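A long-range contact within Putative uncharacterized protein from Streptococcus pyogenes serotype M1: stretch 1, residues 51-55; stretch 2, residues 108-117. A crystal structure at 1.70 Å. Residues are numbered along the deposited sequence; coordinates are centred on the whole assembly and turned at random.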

# COMPACT_ATOMS: atom_id res chain seq x y z
N TYR A 51 -7.32 2.50 -11.16
CA TYR A 51 -6.10 2.30 -11.95
C TYR A 51 -6.34 2.85 -13.35
O TYR A 51 -7.41 2.57 -13.96
N LYS A 52 -5.42 3.66 -13.86
CA LYS A 52 -5.37 3.98 -15.31
C LYS A 52 -3.92 3.96 -15.73
O LYS A 52 -3.06 4.33 -14.92
N PRO A 53 -3.62 3.53 -16.96
CA PRO A 53 -2.24 3.55 -17.42
C PRO A 53 -1.75 5.01 -17.55
O PRO A 53 -0.55 5.27 -17.60
N THR A 54 -2.67 5.96 -17.46
CA THR A 54 -2.29 7.39 -17.62
C THR A 54 -1.47 7.89 -16.43
O THR A 54 -0.62 8.77 -16.60
N PHE A 55 -1.77 7.35 -15.24
CA PHE A 55 -1.02 7.76 -14.06
C PHE A 55 -0.51 6.55 -13.24
O PHE A 55 -0.84 5.35 -13.54
N ASP A 108 6.05 6.36 -18.52
CA ASP A 108 6.18 5.20 -19.43
C ASP A 108 5.04 5.17 -20.44
O ASP A 108 5.01 4.30 -21.32
N ARG A 109 4.06 6.06 -20.28
CA ARG A 109 2.93 6.11 -21.24
C ARG A 109 2.69 7.51 -21.72
O ARG A 109 1.66 8.14 -21.44
N LYS A 110 3.67 7.96 -22.49
CA LYS A 110 3.65 9.23 -23.22
C LYS A 110 2.51 9.32 -24.24
O LYS A 110 1.98 10.40 -24.50
N ASP A 111 2.09 8.19 -24.77
CA ASP A 111 0.99 8.19 -25.73
C ASP A 111 -0.34 8.64 -25.12
O ASP A 111 -1.28 8.95 -25.86
N LEU A 112 -0.43 8.65 -23.77
CA LEU A 112 -1.66 9.02 -23.12
C LEU A 112 -1.65 10.45 -22.66
O LEU A 112 -2.41 10.83 -21.81
N ASN A 113 -0.88 11.28 -23.32
CA ASN A 113 -0.83 12.67 -22.92
C ASN A 113 -2.19 13.39 -22.90
O ASN A 113 -2.44 14.21 -22.02
N SER A 114 -3.09 13.09 -23.84
CA SER A 114 -4.42 13.80 -23.90
C SER A 114 -5.36 13.48 -22.75
O SER A 114 -6.29 14.25 -22.43
N ASP A 115 -5.03 12.37 -22.04
CA ASP A 115 -5.80 11.92 -20.87
C ASP A 115 -5.21 12.45 -19.55
O ASP A 115 -5.70 12.08 -18.47
N ARG A 116 -4.13 13.25 -19.67
CA ARG A 116 -3.51 13.81 -18.41
C ARG A 116 -4.34 14.96 -17.87
O ARG A 116 -3.94 16.16 -17.97
N LEU A 117 -5.49 14.63 -17.30
CA LEU A 117 -6.51 15.60 -16.89
C LEU A 117 -6.67 15.52 -15.40
O LEU A 117 -7.36 14.61 -14.91

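The most striking feature of this contact is its economy: a single direct hydrogen bond joins the two stretches, and it is short, with T54 OG1 donating to D115 OD2 at 2.6 Å. T54 lies in the type I turn from K52 to F55, closed by a backbone hydrogen bond from F55 N to K52 O (3.3 Å), while D115 belongs to the 3-10 segment of the second stretch. The T54 CA-to-CB bond runs sideways to the partner stretch, yet chi1 in the m well (-55°) places OG1 within reach of the carboxylate. D115 points toward the turn, with chi1 t (-162°) and chi2 at 42°; both its carboxylate oxygens also have hydrogen-bond partners elsewhere in the structure.

T54 is buried and gives up the largest area of any residue here, 98 Å² of the 309 Å² covered on both sides together. Its methyl CG2 packs against the start of the R116 side chain, 4.0 Å from R116 CG. L112 fills the space beside the turn: its CA-to-CB bond points toward the first stretch, and its m,t rotamer (chi1 -61°, chi2 179°) brings CD1 against both central turn residues. T54 N lies 3.5 Å and T54 OG1 3.6 Å from L112 CD1, and P53 CG approaches the same methyl at 3.6 Å, an apolar contact between proline ring and leucine. The CA atoms of T54 and L112, 5.8 Å apart, are the closest CA pair across the two stretches.

P53, its ring C-gamma endo, also points toward the second stretch and meets R109 there. P53 CB stands 3.4 Å from R109 NH2, in an oblique approach to the guanidinium. R109 turns back along its own stretch through three m angles (chi1 -64°, chi2 -70°, chi3 -51°), and D111, with chi1 p (58°), holds the guanidinium in a bidentate salt bridge: R109 NE donates to D111 OD2 and R109 NH1 to D111 OD1, each at 2.9 Å. This pairing fixes the arginine head beside the proline.

A buttress of backbone bonds supports the side chains from the second stretch. L112 N donates to R109 O (3.2 Å) and D115 N to L112 O (3.0 Å), so that R109, L112 and D115, three residues apart in sequence, all direct CA-to-CB toward the turn, whereas N113 and S114 point away. K52 adds only a marginal contact, its CE 4.1 Å from D115 OD2.

Water 1 supplies a second polar link. It donates to T54 O at 2.9 Å and to R109 O at 2.8 Å, although other acceptors also compete for its protons, and accepts from R116 NE at 2.9 Å. The R116 side chain, m at chi1 (-65°) and extended through chi2 and chi3 (both t), carries its NE to this site. One solvent molecule thereby ties the turn's backbone to both a carbonyl and an arginine of the second stretch.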

# COMPACT_ATOMS: atom_id res chain seq x y z
CB TYR A 51 -5.76 0.79 -12.10
CG TYR A 51 -4.55 0.69 -12.99
CD1 TYR A 51 -3.28 0.97 -12.49
CD2 TYR A 51 -4.68 0.42 -14.34
CE1 TYR A 51 -2.17 0.98 -13.34
CE2 TYR A 51 -3.58 0.44 -15.19
CZ TYR A 51 -2.32 0.68 -14.65
OH TYR A 51 -1.15 0.70 -15.41
CB LYS A 52 -6.00 5.36 -15.59
CG LYS A 52 -7.49 5.46 -15.44
CD LYS A 52 -8.25 4.71 -16.47
CE LYS A 52 -8.46 5.60 -17.67
NZ LYS A 52 -9.08 4.92 -18.83
CB PRO A 53 -2.34 2.89 -18.80
CG PRO A 53 -3.78 3.09 -19.22
CD PRO A 53 -4.54 2.97 -17.95
CB THR A 54 -3.56 8.27 -17.66
OG1 THR A 54 -4.42 7.76 -18.70
CG2 THR A 54 -3.21 9.69 -18.10
CB PHE A 55 -1.92 8.71 -13.19
CG PHE A 55 -3.20 8.05 -12.64
CD1 PHE A 55 -4.45 8.19 -13.33
CD2 PHE A 55 -3.17 7.30 -11.43
CE1 PHE A 55 -5.62 7.59 -12.82
CE2 PHE A 55 -4.33 6.69 -10.92
CZ PHE A 55 -5.56 6.84 -11.63
CB ASP A 108 6.18 3.90 -18.65
CG ASP A 108 7.40 3.74 -17.79
OD1 ASP A 108 8.42 4.33 -18.14
OD2 ASP A 108 7.33 3.02 -16.77
CB ARG A 109 1.65 5.52 -20.61
CG ARG A 109 1.77 4.03 -20.29
CD ARG A 109 1.83 3.18 -21.56
NE ARG A 109 0.74 3.44 -22.54
CZ ARG A 109 -0.42 2.79 -22.52
NH1 ARG A 109 -1.34 3.09 -23.44
NH2 ARG A 109 -0.66 1.83 -21.58
CB LYS A 110 4.99 9.38 -23.95
CG LYS A 110 6.20 8.77 -23.22
CD LYS A 110 7.39 9.74 -23.24
CE LYS A 110 8.16 9.79 -21.90
NZ LYS A 110 8.27 11.22 -21.43
CB ASP A 111 0.85 6.79 -26.31
CG ASP A 111 0.59 5.74 -25.21
OD1 ASP A 111 -0.37 4.98 -25.36
OD2 ASP A 111 1.31 5.69 -24.21
CB LEU A 112 -1.96 8.10 -21.93
CG LEU A 112 -2.12 6.65 -22.27
CD1 LEU A 112 -2.38 5.90 -20.97
CD2 LEU A 112 -3.27 6.54 -23.28
CB ASN A 113 0.22 13.41 -23.81
CG ASN A 113 0.66 14.73 -23.22
OD1 ASN A 113 0.21 15.78 -23.66
ND2 ASN A 113 1.46 14.68 -22.18
CB SER A 114 -5.10 13.56 -25.27
OG SER A 114 -5.51 12.20 -25.35
CB ASP A 115 -5.86 10.40 -20.78
CG ASP A 115 -6.99 9.91 -19.86
OD1 ASP A 115 -8.12 10.47 -19.91
OD2 ASP A 115 -6.73 9.01 -19.02
CB ARG A 116 -2.04 14.23 -18.60
CG ARG A 116 -1.15 13.05 -18.91
CD ARG A 116 0.30 13.42 -19.08
NE ARG A 116 1.08 12.21 -19.32
CZ ARG A 116 2.40 12.13 -19.28
NH1 ARG A 116 3.12 13.25 -19.13
NH2 ARG A 116 3.01 10.97 -19.46
CB LEU A 117 -7.82 15.26 -17.62
CG LEU A 117 -7.67 15.21 -19.16
CD1 LEU A 117 -8.74 14.35 -19.89
CD2 LEU A 117 -7.62 16.63 -19.73
O HOH W 1 0.45 9.39 -19.20